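Local coordinates for protein alpha-glucosidase (Pseudoalteromonas sp. K8, PDB 5HQA) that hydrolyses alpha-glucosides as a calcium-binding, chloride-activated member of glycoside hydrolase family 97, at residues L517-V522 against G588-E593; G565-F570 against Q594-E599; A613-D618 against G652-R657. All coordinates share one frame; numbering follows the deposited sequence.

Contact 1 (L517-V522 against G588-E593); sequences LALYVV and GAVTDE. With MG (magnesium ion), chain F.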
ATOM      1  N   LEU A 517      18.466  -4.002  -5.413  1.00 11.66           N
ATOM      2  CA  LEU A 517      18.793  -4.190  -4.000  1.00 11.26           C
ATOM      3  C   LEU A 517      18.200  -3.076  -3.143  1.00 12.27           C
ATOM      4  O   LEU A 517      17.677  -3.328  -2.048  1.00 12.93           O
ATOM      5  CB  LEU A 517      20.307  -4.244  -3.818  1.00 11.72           C
ATOM      6  CG  LEU A 517      21.032  -5.354  -4.568  1.00 13.22           C
ATOM      7  CD1 LEU A 517      22.528  -5.242  -4.339  1.00 13.61           C
ATOM      8  CD2 LEU A 517      20.516  -6.709  -4.114  1.00 12.79           C
ATOM      9  N   ALA A 518      18.276  -1.837  -3.630  1.00 13.07           N
ATOM     10  CA  ALA A 518      17.770  -0.699  -2.872  1.00 11.44           C
ATOM     11  C   ALA A 518      16.284  -0.835  -2.551  1.00 12.80           C
ATOM     12  O   ALA A 518      15.818  -0.299  -1.536  1.00 11.54           O
ATOM     13  CB  ALA A 518      18.028   0.588  -3.653  1.00 10.65           C
ATOM     14  N   LEU A 519      15.523  -1.543  -3.397  1.00 12.18           N
ATOM     15  CA  LEU A 519      14.081  -1.662  -3.176  1.00 10.20           C
ATOM     16  C   LEU A 519      13.752  -2.242  -1.808  1.00 12.81           C
ATOM     17  O   LEU A 519      12.689  -1.948  -1.252  1.00 13.60           O
ATOM     18  CB  LEU A 519      13.448  -2.534  -4.255  1.00  9.74           C
ATOM     19  CG  LEU A 519      13.537  -2.021  -5.688  1.00 12.03           C
ATOM     20  CD1 LEU A 519      12.821  -2.983  -6.636  1.00 11.73           C
ATOM     21  CD2 LEU A 519      12.960  -0.614  -5.787  1.00 14.36           C
ATOM     22  N   TYR A 520      14.629  -3.087  -1.257  1.00 10.93           N
ATOM     23  CA  TYR A 520      14.327  -3.729   0.017  1.00 10.59           C
ATOM     24  C   TYR A 520      14.295  -2.737   1.165  1.00 13.61           C
ATOM     25  O   TYR A 520      13.732  -3.044   2.222  1.00 15.20           O
ATOM     26  CB  TYR A 520      15.343  -4.852   0.299  1.00 11.67           C
ATOM     27  CG  TYR A 520      15.096  -6.044  -0.598  1.00 11.38           C
ATOM     28  CD1 TYR A 520      14.231  -7.058  -0.211  1.00 12.58           C
ATOM     29  CD2 TYR A 520      15.677  -6.121  -1.852  1.00 11.85           C
ATOM     30  CE1 TYR A 520      13.972  -8.132  -1.037  1.00 14.06           C
ATOM     31  CE2 TYR A 520      15.419  -7.192  -2.692  1.00 12.38           C
ATOM     32  CZ  TYR A 520      14.567  -8.195  -2.279  1.00 13.50           C
ATOM     33  OH  TYR A 520      14.306  -9.255  -3.114  1.00 13.21           O
ATOM     34  N   VAL A 521      14.898  -1.563   0.997  1.00 11.50           N
ATOM     35  CA  VAL A 521      14.815  -0.525   2.005  1.00 12.38           C
ATOM     36  C   VAL A 521      13.903   0.617   1.570  1.00 13.16           C
ATOM     37  O   VAL A 521      13.294   1.264   2.427  1.00 14.41           O
ATOM     38  CB  VAL A 521      16.219   0.003   2.375  1.00 11.57           C
ATOM     39  CG1 VAL A 521      16.151   0.881   3.636  1.00 11.35           C
ATOM     40  CG2 VAL A 521      17.179  -1.161   2.586  1.00 12.12           C
ATOM     41  N   VAL A 522      13.757   0.859   0.267  1.00 12.67           N
ATOM     42  CA  VAL A 522      12.929   1.973  -0.180  1.00 11.82           C
ATOM     43  C   VAL A 522      11.444   1.649  -0.055  1.00 14.16           C
ATOM     44  O   VAL A 522      10.653   2.498   0.369  1.00 14.86           O
ATOM     45  CB  VAL A 522      13.307   2.367  -1.621  1.00 13.08           C
ATOM     46  CG1 VAL A 522      12.269   3.325  -2.194  1.00 12.42           C
ATOM     47  CG2 VAL A 522      14.684   3.004  -1.641  1.00 14.70           C
ATOM     48  N   GLY A 588      18.462   2.693   1.652  1.00 11.42           N
ATOM     49  CA  GLY A 588      18.220   2.441   0.247  1.00 12.15           C
ATOM     50  C   GLY A 588      17.942   3.752  -0.458  1.00 14.44           C
ATOM     51  O   GLY A 588      17.267   4.630   0.094  1.00 12.49           O
ATOM     52  N   ALA A 589      18.476   3.916  -1.665  1.00 13.88           N
ATOM     53  CA  ALA A 589      18.207   5.099  -2.472  1.00 11.74           C
ATOM     54  C   ALA A 589      17.972   4.663  -3.912  1.00 12.82           C
ATOM     55  O   ALA A 589      18.627   3.737  -4.392  1.00 13.06           O
ATOM     56  CB  ALA A 589      19.368   6.102  -2.401  1.00 11.26           C
ATOM     57  N   VAL A 590      17.021   5.311  -4.591  1.00 11.25           N
ATOM     58  CA  VAL A 590      16.800   5.071  -6.014  1.00 12.51           C
ATOM     59  C   VAL A 590      16.591   6.405  -6.714  1.00 13.36           C
ATOM     60  O   VAL A 590      16.197   7.403  -6.104  1.00 12.04           O
ATOM     61  CB  VAL A 590      15.599   4.138  -6.310  1.00 11.64           C
ATOM     62  CG1 VAL A 590      15.809   2.756  -5.672  1.00 11.01           C
ATOM     63  CG2 VAL A 590      14.297   4.775  -5.856  1.00 11.82           C
ATOM     64  N   THR A 591      16.862   6.411  -8.014  1.00 12.42           N
ATOM     65  CA  THR A 591      16.595   7.572  -8.842  1.00 11.64           C
ATOM     66  C   THR A 591      15.653   7.176  -9.980  1.00 13.55           C
ATOM     67  O   THR A 591      15.236   6.021 -10.103  1.00 14.02           O
ATOM     68  CB  THR A 591      17.899   8.164  -9.380  1.00 11.73           C
ATOM     69  OG1 THR A 591      17.616   9.368 -10.106  1.00 11.91           O
ATOM     70  CG2 THR A 591      18.602   7.147 -10.298  1.00 11.67           C
ATOM     71  N   ASP A 592      15.321   8.162 -10.809  1.00 10.87           N
ATOM     72  CA  ASP A 592      14.467   7.966 -11.977  1.00 10.26           C
ATOM     73  C   ASP A 592      15.331   7.736 -13.215  1.00 13.41           C
ATOM     74  O   ASP A 592      16.377   7.088 -13.127  1.00 11.84           O
ATOM     75  CB  ASP A 592      13.536   9.174 -12.160  1.00 10.44           C
ATOM     76  CG  ASP A 592      14.303  10.501 -12.284  1.00 13.53           C
ATOM     77  OD1 ASP A 592      15.552  10.464 -12.302  1.00 12.76           O
ATOM     78  OD2 ASP A 592      13.659  11.577 -12.378  1.00 13.92           O
ATOM     79  N   GLU A 593      14.932   8.282 -14.369  1.00 10.61           N
ATOM     80  CA  GLU A 593      15.724   8.061 -15.577  1.00 11.58           C
ATOM     81  C   GLU A 593      17.056   8.809 -15.561  1.00 13.67           C
ATOM     82  O   GLU A 593      17.916   8.528 -16.408  1.00 15.16           O
ATOM     83  CB  GLU A 593      14.917   8.459 -16.823  1.00 12.31           C
ATOM     84  CG  GLU A 593      14.755   9.978 -17.022  1.00 13.58           C
ATOM     85  CD  GLU A 593      13.726  10.611 -16.078  1.00 17.99           C
ATOM     86  OE1 GLU A 593      12.943   9.871 -15.434  1.00 15.53           O
ATOM     87  OE2 GLU A 593      13.705  11.859 -15.979  1.00 19.86           O
TER
HETATM   88 MG    MG F 704      11.773  12.469 -12.515  1.00 12.83          MG
HETATM   89  O   HOH W   1      11.104  11.258 -14.001  1.00 10.36           O
HETATM   90  O   HOH W   2      12.686  13.620 -13.998  1.00 13.18           O
HETATM   91  O   HOH W   3      10.012  13.551 -12.727  1.00 12.15           O
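The seam between the (beta/alpha)8 catalytic barrel and the C-terminal beta domain is packed here by helix 513-522, which sits on strand 585-591 with Ala518 against Gly588 and Val590. The axes of helix 517-522 and strand 588-591 cross at 113° and approach to 6.4 Å. No hydrogen bond joins the two segments. Ala518 CB lies 3.3 Å from Ala589 O and 3.7 Å from Val590 CG1. Val522 has CG1 anti to its backbone N (chi1 168°), which turns Val522 CG2 beside that N and 3.5 Å from Gly588 O. Val522 CG2 also reaches Val590 CG1, at 4.2 Å. Gly588 lies under the helix, and a CB there would clash with Ala518 O and Val521 CB. With no side chain on Gly588, Val521 CG1 comes within 3.5 Å of Gly588 N. Ile475 of helix 474-478 touches both Val522 and Val590. Past the strand, Asp592 reaches a magnesium ion, whose site Gly565 and Asp566 complete. Glu593 stands in the second shell and accepts from two of the metal's waters, one at each carboxylate oxygen. Asp592 OD2 binds the magnesium directly, at 2.1 Å.

Contact 2 (G565-F570 against Q594-E599); sequences GDFIVF and QARTIE. With MG (magnesium ion), chain F.
Arg596 is extended from CG to NE (chi3 -165°), bringing NE near Asp566, while Phe567 has CG between its backbone N and carbonyl carbon (chi1 74°), with the ring beside Ile598. The segments belong to two sheets of the C-terminal beta domain, and a classic beta bulge at Asp566 and Phe567 opens strand 567-574. Asp566 lies over one face of the guanidinium, the two planes stacked 20° apart. Asp566 CG is 3.4 Å from Arg596 NH2. The salt bridge from Asp566 OD2 to Arg596 NH2 is long, at 3.9 Å, and no N-H points at that oxygen. Arg596 NH2 donates to a water 2.8 Å away, and Arg596 NE has a salt bridge to Asp592 OD1. Replacing Arg596 with an alanine would probably leave the magnesium-binding carboxylates of Asp566 and Asp592 without this positive charge and open a gap beside Phe567 CB. Further along, Val569 CG2 and Ile598 CD1 meet tip to tip at 4.0 Å. Ile598 CD1 also approaches the Phe567 ring, 3.5 Å from Phe567 CD2. At the other end Gly565 O and Asp566 OD1 both bind the magnesium ion, Asp566 OD1 at 2.1 Å.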
ATOM      1  N   GLY A 565       8.826  11.549  -8.122  1.00 10.74           N
ATOM      2  CA  GLY A 565       9.146  11.222  -9.499  1.00 10.48           C
ATOM      3  C   GLY A 565      10.593  11.431  -9.881  1.00 10.98           C
ATOM      4  O   GLY A 565      10.926  11.325 -11.067  1.00 11.12           O
ATOM      5  N   ASP A 566      11.462  11.740  -8.916  1.00  9.82           N
ATOM      6  CA  ASP A 566      12.886  11.925  -9.168  1.00 10.59           C
ATOM      7  C   ASP A 566      13.754  11.005  -8.327  1.00 12.97           C
ATOM      8  O   ASP A 566      14.579  10.274  -8.886  1.00 13.29           O
ATOM      9  CB  ASP A 566      13.293  13.389  -8.926  1.00 11.90           C
ATOM     10  CG  ASP A 566      12.750  14.330  -9.986  1.00 19.09           C
ATOM     11  OD1 ASP A 566      12.275  13.843 -11.046  1.00 14.49           O
ATOM     12  OD2 ASP A 566      12.805  15.561  -9.761  1.00 20.69           O
ATOM     13  N   PHE A 567      13.609  11.011  -7.001  1.00 10.97           N
ATOM     14  CA  PHE A 567      14.449  10.135  -6.182  1.00 10.82           C
ATOM     15  C   PHE A 567      13.897  10.062  -4.770  1.00 11.37           C
ATOM     16  O   PHE A 567      13.074  10.885  -4.363  1.00 11.18           O
ATOM     17  CB  PHE A 567      15.911  10.611  -6.141  1.00 11.22           C
ATOM     18  CG  PHE A 567      16.142  11.835  -5.286  1.00 12.11           C
ATOM     19  CD1 PHE A 567      15.815  13.107  -5.758  1.00 13.76           C
ATOM     20  CD2 PHE A 567      16.721  11.720  -4.021  1.00 11.95           C
ATOM     21  CE1 PHE A 567      16.046  14.248  -4.977  1.00 14.24           C
ATOM     22  CE2 PHE A 567      16.956  12.847  -3.234  1.00 12.91           C
ATOM     23  CZ  PHE A 567      16.616  14.114  -3.710  1.00 15.76           C
ATOM     24  N   ILE A 568      14.381   9.070  -4.018  1.00 10.68           N
ATOM     25  CA  ILE A 568      14.086   8.971  -2.590  1.00 10.80           C
ATOM     26  C   ILE A 568      15.237   8.236  -1.913  1.00 15.01           C
ATOM     27  O   ILE A 568      15.855   7.342  -2.500  1.00 12.64           O
ATOM     28  CB  ILE A 568      12.728   8.273  -2.307  1.00 12.85           C
ATOM     29  CG1 ILE A 568      12.491   8.181  -0.791  1.00 17.81           C
ATOM     30  CG2 ILE A 568      12.685   6.900  -2.950  1.00 13.73           C
ATOM     31  CD1 ILE A 568      11.120   8.497  -0.337  1.00 19.07           C
ATOM     32  N   VAL A 569      15.532   8.639  -0.672  1.00 11.19           N
ATOM     33  CA  VAL A 569      16.537   8.008   0.182  1.00 11.35           C
ATOM     34  C   VAL A 569      15.875   7.660   1.507  1.00 13.07           C
ATOM     35  O   VAL A 569      15.343   8.547   2.189  1.00 14.34           O
ATOM     36  CB  VAL A 569      17.748   8.922   0.426  1.00 12.39           C
ATOM     37  CG1 VAL A 569      18.809   8.180   1.246  1.00 13.01           C
ATOM     38  CG2 VAL A 569      18.321   9.417  -0.894  1.00 13.87           C
ATOM     39  N   PHE A 570      15.925   6.380   1.887  1.00 13.25           N
ATOM     40  CA  PHE A 570      15.381   5.896   3.152  1.00 11.45           C
ATOM     41  C   PHE A 570      16.508   5.370   4.020  1.00 14.13           C
ATOM     42  O   PHE A 570      17.417   4.703   3.522  1.00 14.62           O
ATOM     43  CB  PHE A 570      14.383   4.757   2.934  1.00 12.11           C
ATOM     44  CG  PHE A 570      12.945   5.130   3.162  1.00 11.76           C
ATOM     45  CD1 PHE A 570      12.444   5.254   4.449  1.00 14.26           C
ATOM     46  CD2 PHE A 570      12.082   5.293   2.088  1.00 13.47           C
ATOM     47  CE1 PHE A 570      11.100   5.573   4.666  1.00 14.79           C
ATOM     48  CE2 PHE A 570      10.744   5.604   2.295  1.00 12.99           C
ATOM     49  CZ  PHE A 570      10.257   5.736   3.585  1.00 13.34           C
ATOM     50  N   GLN A 594      17.258   9.737 -14.626  1.00 11.90           N
ATOM     51  CA  GLN A 594      18.468  10.549 -14.583  1.00 12.98           C
ATOM     52  C   GLN A 594      19.462   9.990 -13.573  1.00 14.52           C
ATOM     53  O   GLN A 594      19.080   9.577 -12.472  1.00 12.76           O
ATOM     54  CB  GLN A 594      18.138  11.998 -14.208  1.00 16.91           C
ATOM     55  CG  GLN A 594      17.294  12.747 -15.226  1.00 23.16           C
ATOM     56  CD  GLN A 594      17.212  14.232 -14.912  1.00 32.96           C
ATOM     57  OE1 GLN A 594      17.887  14.729 -14.003  1.00 32.78           O
ATOM     58  NE2 GLN A 594      16.382  14.951 -15.662  1.00 35.39           N
ATOM     59  N   ALA A 595      20.745   9.997 -13.944  1.00 14.87           N
ATOM     60  CA  ALA A 595      21.797   9.808 -12.948  1.00 13.01           C
ATOM     61  C   ALA A 595      21.776  10.982 -11.975  1.00 16.67           C
ATOM     62  O   ALA A 595      21.565  12.131 -12.375  1.00 16.80           O
ATOM     63  CB  ALA A 595      23.163   9.698 -13.625  1.00 13.70           C
ATOM     64  N   ARG A 596      21.968  10.696 -10.690  1.00 14.35           N
ATOM     65  CA  ARG A 596      21.847  11.721  -9.654  1.00 16.62           C
ATOM     66  C   ARG A 596      22.926  11.530  -8.602  1.00 17.54           C
ATOM     67  O   ARG A 596      23.237  10.401  -8.217  1.00 18.94           O
ATOM     68  CB  ARG A 596      20.473  11.696  -8.949  1.00 17.49           C
ATOM     69  CG  ARG A 596      19.327  12.211  -9.793  1.00 22.00           C
ATOM     70  CD  ARG A 596      17.956  12.239  -9.069  1.00 17.01           C
ATOM     71  NE  ARG A 596      16.931  12.393 -10.100  1.00 18.67           N
ATOM     72  CZ  ARG A 596      16.581  13.560 -10.620  1.00 24.25           C
ATOM     73  NH1 ARG A 596      17.150  14.671 -10.156  1.00 24.83           N
ATOM     74  NH2 ARG A 596      15.665  13.632 -11.591  1.00 23.53           N
ATOM     75  N   THR A 597      23.473  12.647  -8.127  1.00 15.69           N
ATOM     76  CA  THR A 597      24.376  12.678  -6.985  1.00 16.41           C
ATOM     77  C   THR A 597      23.618  13.231  -5.787  1.00 18.54           C
ATOM     78  O   THR A 597      22.997  14.292  -5.884  1.00 19.29           O
ATOM     79  CB  THR A 597      25.600  13.543  -7.283  1.00 20.94           C
ATOM     80  OG1 THR A 597      26.323  12.971  -8.378  1.00 25.33           O
ATOM     81  CG2 THR A 597      26.514  13.629  -6.070  1.00 20.52           C
ATOM     82  N   ILE A 598      23.651  12.510  -4.669  1.00 16.25           N
ATOM     83  CA  ILE A 598      22.917  12.903  -3.471  1.00 17.21           C
ATOM     84  C   ILE A 598      23.877  12.901  -2.288  1.00 18.84           C
ATOM     85  O   ILE A 598      24.505  11.877  -1.998  1.00 18.97           O
ATOM     86  CB  ILE A 598      21.735  11.967  -3.188  1.00 17.36           C
ATOM     87  CG1 ILE A 598      20.892  11.777  -4.446  1.00 19.58           C
ATOM     88  CG2 ILE A 598      20.888  12.528  -2.047  1.00 16.96           C
ATOM     89  CD1 ILE A 598      20.003  10.570  -4.365  1.00 19.71           C
ATOM     90  N   GLU A 599      23.973  14.030  -1.592  1.00 17.99           N
ATOM     91  CA  GLU A 599      24.790  14.116  -0.388  1.00 20.40           C
ATOM     92  C   GLU A 599      23.945  13.769   0.831  1.00 23.04           C
ATOM     93  O   GLU A 599      22.863  14.331   1.022  1.00 23.79           O
ATOM     94  CB  GLU A 599      25.381  15.515  -0.236  1.00 22.53           C
ATOM     95  CG  GLU A 599      25.979  16.052  -1.514  1.00 28.10           C
ATOM     96  CD  GLU A 599      27.273  15.356  -1.896  1.00 36.43           C
ATOM     97  OE1 GLU A 599      27.847  14.633  -1.043  1.00 36.32           O
ATOM     98  OE2 GLU A 599      27.717  15.535  -3.053  1.00 37.99           O
TER
HETATM   99 MG    MG F 704      11.773  12.469 -12.515  1.00 12.83          MG
HETATM  100  O   HOH W   4      14.418  15.701 -12.909  1.00 44.26           O
HETATM  101  O   HOH W   1      11.104  11.258 -14.001  1.00 10.36           O
HETATM  102  O   HOH W   2      12.686  13.620 -13.998  1.00 13.18           O
HETATM  103  O   HOH W   3      10.012  13.551 -12.727  1.00 12.15           O

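Contact 3 (A613-D618 against G652-R657); sequences AHIYKD and GGTAIR
His614 and Arg657 exchange two backbone hydrogen bonds, and Tyr616 and Ala655 do the same one pair further on. The shortest run from His614 N to Arg657 O and from Tyr616 N to Ala655 O, both 2.7 Å. The second of these is nearly straight at the acceptor, with a C=O...N angle of 173°. A side chain takes over the pairing where strand 611-618 ends and strand 653-660 begins. Asp618 OD1 accepts from Gly653 N at 3.0 Å, on its syn side and somewhat out of the carboxylate plane. That carboxylate is held from elsewhere too: OD1 by Ala649 N and OD2 by Thr512 OG1. A CB on Gly652 would run into Asp618 OD1. A water bridges the same end. It accepts from Asp618 N at 2.9 Å and also bonds to Gly653 O and Thr654 OG1.

Weaker CA-H...O contacts fill the spaces between the bonds, as from Ile656 CA to His614 O at 3.3 Å. On one face of the sheet Ile615 and Ile656 lie side by side and point the same way, Ile615 CG1 4.0 Å from Ile656 CG2. Ala613 CB touches that same Ile656 CG2. On the other face Tyr616 has its ring edge near Ala655 O, with Tyr616 CD1 3.5 Å from it. The Tyr616 hydroxyl stands over one face of the His614 ring, toward its rim. The guanidinium of Arg657 leads away to salt bridges with Asp584 and Asp549. The whole is a regular antiparallel ladder within the six-stranded sheet of the C-terminal beta domain, the face of Tyr616 and Ala655 turned to Leu517 of helix 513-522 in the catalytic part, the face of Ile656 and Thr654 to strand 643-648.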
ATOM      1  N   ALA A 613      29.923   0.115   7.212  1.00 19.03           N
ATOM      2  CA  ALA A 613      28.997   0.221   6.097  1.00 18.10           C
ATOM      3  C   ALA A 613      29.358  -0.802   5.030  1.00 21.48           C
ATOM      4  O   ALA A 613      30.512  -0.884   4.599  1.00 22.59           O
ATOM      5  CB  ALA A 613      29.028   1.630   5.512  1.00 18.02           C
ATOM      6  N   HIS A 614      28.375  -1.588   4.613  1.00 16.41           N
ATOM      7  CA  HIS A 614      28.525  -2.544   3.522  1.00 16.41           C
ATOM      8  C   HIS A 614      27.718  -1.942   2.378  1.00 17.37           C
ATOM      9  O   HIS A 614      26.485  -1.967   2.401  1.00 15.96           O
ATOM     10  CB  HIS A 614      28.037  -3.926   3.942  1.00 20.51           C
ATOM     11  CG  HIS A 614      28.635  -5.047   3.153  1.00 33.34           C
ATOM     12  ND1 HIS A 614      28.379  -6.373   3.430  1.00 38.24           N
ATOM     13  CD2 HIS A 614      29.476  -5.041   2.090  1.00 37.02           C
ATOM     14  CE1 HIS A 614      29.034  -7.137   2.571  1.00 39.00           C
ATOM     15  NE2 HIS A 614      29.708  -6.354   1.748  1.00 36.34           N
ATOM     16  N   ILE A 615      28.410  -1.337   1.418  1.00 15.76           N
ATOM     17  CA  ILE A 615      27.793  -0.456   0.430  1.00 15.13           C
ATOM     18  C   ILE A 615      27.675  -1.208  -0.888  1.00 16.73           C
ATOM     19  O   ILE A 615      28.680  -1.678  -1.426  1.00 18.03           O
ATOM     20  CB  ILE A 615      28.612   0.832   0.246  1.00 15.86           C
ATOM     21  CG1 ILE A 615      28.702   1.614   1.559  1.00 16.82           C
ATOM     22  CG2 ILE A 615      28.032   1.683  -0.870  1.00 16.00           C
ATOM     23  CD1 ILE A 615      29.778   2.674   1.548  1.00 17.62           C
ATOM     24  N   TYR A 616      26.452  -1.324  -1.409  1.00 14.25           N
ATOM     25  CA  TYR A 616      26.189  -1.941  -2.705  1.00 14.07           C
ATOM     26  C   TYR A 616      25.709  -0.829  -3.625  1.00 17.09           C
ATOM     27  O   TYR A 616      24.609  -0.299  -3.435  1.00 15.89           O
ATOM     28  CB  TYR A 616      25.132  -3.044  -2.596  1.00 14.37           C
ATOM     29  CG  TYR A 616      25.458  -4.181  -1.643  1.00 15.76           C
ATOM     30  CD1 TYR A 616      25.370  -4.010  -0.258  1.00 14.39           C
ATOM     31  CD2 TYR A 616      25.817  -5.437  -2.128  1.00 14.80           C
ATOM     32  CE1 TYR A 616      25.659  -5.057   0.613  1.00 16.90           C
ATOM     33  CE2 TYR A 616      26.103  -6.489  -1.269  1.00 15.40           C
ATOM     34  CZ  TYR A 616      26.025  -6.294   0.099  1.00 16.25           C
ATOM     35  OH  TYR A 616      26.307  -7.342   0.944  1.00 18.23           O
ATOM     36  N   LYS A 617      26.521  -0.463  -4.615  1.00 14.34           N
ATOM     37  CA  LYS A 617      26.210   0.708  -5.422  1.00 14.10           C
ATOM     38  C   LYS A 617      26.501   0.431  -6.889  1.00 16.18           C
ATOM     39  O   LYS A 617      27.182  -0.539  -7.248  1.00 14.91           O
ATOM     40  CB  LYS A 617      27.008   1.931  -4.960  1.00 14.72           C
ATOM     41  CG  LYS A 617      28.515   1.696  -4.944  1.00 16.62           C
ATOM     42  CD  LYS A 617      29.256   2.976  -4.604  1.00 20.85           C
ATOM     43  CE  LYS A 617      30.621   2.685  -4.023  1.00 29.01           C
ATOM     44  NZ  LYS A 617      31.460   3.912  -3.946  1.00 34.49           N
ATOM     45  N   ASP A 618      25.970   1.314  -7.735  1.00 13.90           N
ATOM     46  CA  ASP A 618      26.227   1.241  -9.164  1.00 13.66           C
ATOM     47  C   ASP A 618      27.714   1.354  -9.436  1.00 16.71           C
ATOM     48  O   ASP A 618      28.398   2.208  -8.863  1.00 15.73           O
ATOM     49  CB  ASP A 618      25.486   2.361  -9.891  1.00 13.28           C
ATOM     50  CG  ASP A 618      23.980   2.196  -9.830  1.00 17.68           C
ATOM     51  OD1 ASP A 618      23.282   3.154  -9.426  1.00 16.63           O
ATOM     52  OD2 ASP A 618      23.497   1.101 -10.183  1.00 15.08           O
ATOM     53  N   GLY A 652      19.310   3.954 -11.357  1.00 11.31           N
ATOM     54  CA  GLY A 652      20.171   3.244 -10.445  1.00 10.97           C
ATOM     55  C   GLY A 652      19.752   3.389  -8.992  1.00 12.51           C
ATOM     56  O   GLY A 652      18.686   3.916  -8.655  1.00 11.85           O
ATOM     57  N   GLY A 653      20.626   2.909  -8.117  1.00 11.82           N
ATOM     58  CA  GLY A 653      20.314   2.892  -6.700  1.00 11.76           C
ATOM     59  C   GLY A 653      21.522   2.471  -5.895  1.00 12.92           C
ATOM     60  O   GLY A 653      22.558   2.079  -6.440  1.00 14.56           O
ATOM     61  N   THR A 654      21.376   2.576  -4.578  1.00 12.34           N
ATOM     62  CA  THR A 654      22.396   2.139  -3.634  1.00 12.96           C
ATOM     63  C   THR A 654      21.696   1.508  -2.445  1.00 15.25           C
ATOM     64  O   THR A 654      20.665   2.011  -1.987  1.00 15.09           O
ATOM     65  CB  THR A 654      23.292   3.299  -3.163  1.00 17.82           C
ATOM     66  OG1 THR A 654      24.117   3.727  -4.250  1.00 24.78           O
ATOM     67  CG2 THR A 654      24.217   2.859  -2.036  1.00 15.15           C
ATOM     68  N   ALA A 655      22.248   0.394  -1.969  1.00 12.87           N
ATOM     69  CA  ALA A 655      21.774  -0.284  -0.774  1.00 12.21           C
ATOM     70  C   ALA A 655      22.939  -0.406   0.191  1.00 14.97           C
ATOM     71  O   ALA A 655      24.054  -0.751  -0.220  1.00 14.78           O
ATOM     72  CB  ALA A 655      21.219  -1.674  -1.108  1.00 12.14           C
ATOM     73  N   ILE A 656      22.698  -0.118   1.471  1.00 13.09           N
ATOM     74  CA  ILE A 656      23.766  -0.140   2.465  1.00 13.44           C
ATOM     75  C   ILE A 656      23.292  -0.867   3.709  1.00 15.63           C
ATOM     76  O   ILE A 656      22.198  -0.594   4.215  1.00 15.20           O
ATOM     77  CB  ILE A 656      24.234   1.274   2.845  1.00 14.60           C
ATOM     78  CG1 ILE A 656      24.622   2.063   1.598  1.00 15.24           C
ATOM     79  CG2 ILE A 656      25.409   1.196   3.836  1.00 14.39           C
ATOM     80  CD1 ILE A 656      25.055   3.461   1.911  1.00 16.01           C
ATOM     81  N   ARG A 657      24.123  -1.768   4.218  1.00 15.94           N
ATOM     82  CA  ARG A 657      23.971  -2.297   5.565  1.00 14.58           C
ATOM     83  C   ARG A 657      24.994  -1.609   6.462  1.00 15.14           C
ATOM     84  O   ARG A 657      26.197  -1.680   6.201  1.00 17.86           O
ATOM     85  CB  ARG A 657      24.171  -3.813   5.601  1.00 15.40           C
ATOM     86  CG  ARG A 657      24.210  -4.352   7.015  1.00 15.58           C
ATOM     87  CD  ARG A 657      24.442  -5.846   7.068  1.00 16.92           C
ATOM     88  NE  ARG A 657      24.480  -6.269   8.467  1.00 18.77           N
ATOM     89  CZ  ARG A 657      24.835  -7.483   8.876  1.00 21.07           C
ATOM     90  NH1 ARG A 657      25.191  -8.404   7.989  1.00 20.16           N
ATOM     91  NH2 ARG A 657      24.838  -7.770  10.174  1.00 20.54           N
TER
HETATM   92  O   HOH W   5      24.676   3.790  -6.940  1.00 14.00           O

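In the fold
From the N terminus, helix 513-522 comes first, and contact 1 closes a long loop from it to strand 585-591. Contact 2 starts inside that loop, at 565-570, and ends beyond it, at 594-599, so the two cross. They share the magnesium ion: Gly565 and Asp566 come from contact 2 and Asp592 from contact 1. Contact 3 follows in series and closes the loop from 613-618 to 652-657. Strands 567-574, 585-591, 653-660 and 611-618 are consecutive neighbours in one antiparallel sheet. Contact 1 ties this sheet to the catalytic part, contact 2 ties it to strand 596-601 of the small second sheet, and contact 3 joins strands within it.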